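Local coordinates for protein nucleoside-diphosphate-sugar epimerase (Pseudomonas aeruginosa, PDB 2X4G) that probably acts as an NAD(P)-dependent enzyme of the nucleotide-sugar epimerase/dehydratase family, at residues A[141-146]-A[302-307]. Sequence-based numbering, arbitrary orientation.
Sequences EGLFYD and GGQFLD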
loop_
_atom_site.group_PDB
_atom_site.type_symbol
_atom_site.label_atom_id
_atom_site.label_comp_id
_atom_site.label_asym_id
_atom_site.label_seq_id
_atom_site.Cartn_x
_atom_site.Cartn_y
_atom_site.Cartn_z
ATOM N N GLU A 141 -22.316 17.922 -15.315
ATOM C CA GLU A 141 -23.232 17.140 -14.498
ATOM C C GLU A 141 -23.937 15.979 -15.227
ATOM O O GLU A 141 -24.450 15.058 -14.585
ATOM C CB GLU A 141 -24.274 18.075 -13.905
ATOM C CG GLU A 141 -23.738 19.005 -12.829
ATOM C CD GLU A 141 -23.106 20.295 -13.337
ATOM O OE1 GLU A 141 -22.691 21.109 -12.483
ATOM O OE2 GLU A 141 -23.009 20.496 -14.563
ATOM N N GLY A 142 -23.972 16.032 -16.554
ATOM C CA GLY A 142 -24.619 15.014 -17.357
ATOM C C GLY A 142 -23.796 13.761 -17.558
ATOM O O GLY A 142 -24.283 12.801 -18.124
ATOM N N LEU A 143 -22.542 13.768 -17.112
ATOM C CA LEU A 143 -21.671 12.605 -17.251
ATOM C C LEU A 143 -22.022 11.570 -16.201
ATOM O O LEU A 143 -21.761 11.772 -15.040
ATOM C CB LEU A 143 -20.199 13.004 -17.101
ATOM C CG LEU A 143 -19.631 13.966 -18.138
ATOM C CD1 LEU A 143 -18.148 14.087 -17.929
ATOM C CD2 LEU A 143 -19.924 13.482 -19.573
ATOM N N PHE A 144 -22.608 10.458 -16.612
ATOM C CA PHE A 144 -22.934 9.383 -15.695
ATOM C C PHE A 144 -22.323 8.074 -16.155
ATOM O O PHE A 144 -22.163 7.829 -17.345
ATOM C CB PHE A 144 -24.439 9.186 -15.629
ATOM C CG PHE A 144 -25.174 10.277 -14.922
ATOM C CD1 PHE A 144 -25.762 11.298 -15.629
ATOM C CD2 PHE A 144 -25.318 10.254 -13.551
ATOM C CE1 PHE A 144 -26.460 12.288 -14.979
ATOM C CE2 PHE A 144 -26.023 11.241 -12.895
ATOM C CZ PHE A 144 -26.588 12.255 -13.604
ATOM N N TYR A 145 -21.992 7.220 -15.200
ATOM C CA TYR A 145 -21.739 5.816 -15.487
ATOM C C TYR A 145 -23.105 5.125 -15.653
ATOM O O TYR A 145 -23.938 5.198 -14.758
ATOM C CB TYR A 145 -20.993 5.178 -14.315
ATOM C CG TYR A 145 -19.516 5.482 -14.220
ATOM C CD1 TYR A 145 -19.025 6.340 -13.242
ATOM C CD2 TYR A 145 -18.601 4.865 -15.082
ATOM C CE1 TYR A 145 -17.666 6.605 -13.138
ATOM C CE2 TYR A 145 -17.241 5.116 -14.989
ATOM C CZ TYR A 145 -16.777 5.994 -14.014
ATOM O OH TYR A 145 -15.428 6.255 -13.908
ATOM N N ASP A 146 -23.350 4.458 -16.774
ATOM C CA ASP A 146 -24.649 3.771 -16.958
ATOM C C ASP A 146 -24.976 2.726 -15.867
ATOM O O ASP A 146 -26.149 2.420 -15.610
ATOM C CB ASP A 146 -24.723 3.094 -18.342
ATOM C CG ASP A 146 -24.935 4.100 -19.486
ATOM O OD1 ASP A 146 -25.478 5.202 -19.213
ATOM O OD2 ASP A 146 -24.557 3.784 -20.647
ATOM N N GLY A 302 -5.692 11.302 -11.976
ATOM C CA GLY A 302 -6.834 10.856 -12.762
ATOM C C GLY A 302 -8.009 11.819 -12.685
ATOM O O GLY A 302 -9.145 11.416 -12.904
ATOM N N GLY A 303 -7.750 13.091 -12.391
ATOM C CA GLY A 303 -8.817 14.084 -12.288
ATOM C C GLY A 303 -9.078 14.703 -13.640
ATOM O O GLY A 303 -8.299 14.477 -14.570
ATOM N N GLN A 304 -10.163 15.477 -13.759
ATOM C CA GLN A 304 -10.424 16.266 -14.983
ATOM C C GLN A 304 -10.813 17.714 -14.702
ATOM O O GLN A 304 -11.040 18.092 -13.555
ATOM C CB GLN A 304 -11.512 15.610 -15.833
ATOM C CG GLN A 304 -12.866 15.464 -15.156
ATOM C CD GLN A 304 -13.868 14.754 -16.042
ATOM O OE1 GLN A 304 -13.797 14.843 -17.269
ATOM N NE2 GLN A 304 -14.802 14.042 -15.431
ATOM N N PHE A 305 -10.859 18.519 -15.764
ATOM C CA PHE A 305 -11.375 19.883 -15.698
ATOM C C PHE A 305 -12.876 19.790 -15.547
ATOM O O PHE A 305 -13.489 18.836 -16.024
ATOM C CB PHE A 305 -11.054 20.696 -16.963
ATOM C CG PHE A 305 -9.593 21.090 -17.126
ATOM C CD1 PHE A 305 -8.680 21.016 -16.085
ATOM C CD2 PHE A 305 -9.154 21.575 -18.337
ATOM C CE1 PHE A 305 -7.351 21.407 -16.274
ATOM C CE2 PHE A 305 -7.835 21.963 -18.520
ATOM C CZ PHE A 305 -6.936 21.879 -17.479
ATOM N N LEU A 306 -13.454 20.791 -14.890
ATOM C CA LEU A 306 -14.880 20.830 -14.600
ATOM C C LEU A 306 -15.518 22.085 -15.216
ATOM O O LEU A 306 -14.888 23.131 -15.273
ATOM C CB LEU A 306 -15.102 20.782 -13.085
ATOM C CG LEU A 306 -14.428 19.620 -12.328
ATOM C CD1 LEU A 306 -14.964 19.475 -10.898
ATOM C CD2 LEU A 306 -14.556 18.280 -13.065
ATOM N N ASP A 307 -16.756 21.948 -15.694
ATOM C CA ASP A 307 -17.534 23.019 -16.305
ATOM C C ASP A 307 -18.448 23.559 -15.231
ATOM O O ASP A 307 -19.263 22.819 -14.691
ATOM C CB ASP A 307 -18.381 22.445 -17.469
ATOM C CG ASP A 307 -19.104 23.531 -18.314
ATOM O OD1 ASP A 307 -19.695 23.180 -19.368
ATOM O OD2 ASP A 307 -19.071 24.730 -17.947
HETATM O O HOH W 1 -21.847 22.995 -15.588
#
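Leu143 turns CG anti to its carbonyl carbon (chi1 -63°), and Gln304 sets CG between backbone N and carbonyl carbon (chi1 61°) with the chain extended beyond. The two side chains meet from opposite directions. This is a sparse loop-to-loop contact in a Rossmann-type fold of the NAD-dependent epimerase/dehydratase family. Segment 141-146 precedes helix 154-171; segment 302-307 leads into helix 309-315. Leu143 CD1 lies 4.2 Å from Gln304 NE2, a loose van der Waals touch between a methyl and an amide nitrogen. The amide is held by the 131-133 loop: NE2 donates a hydrogen bond to Pro131 O and OE1 accepts one from His133 N. Both ends are thus satisfied, and the rotation of the amide is fixed. Leu143 merely borders it. No direct hydrogen bond joins the two segments. Glu141 OE2 stays 4.4 Å from the carbonyl oxygen Asp307 O, and a water lies between the two oxygens. Glu141 OE1 takes a hydrogen bond from Leu240 N in strand 238-247, which anchors the carboxylate. The water is within hydrogen-bonding reach of both oxygens, 2.9 Å from Glu141 OE2 and 2.7 Å from Asp307 O.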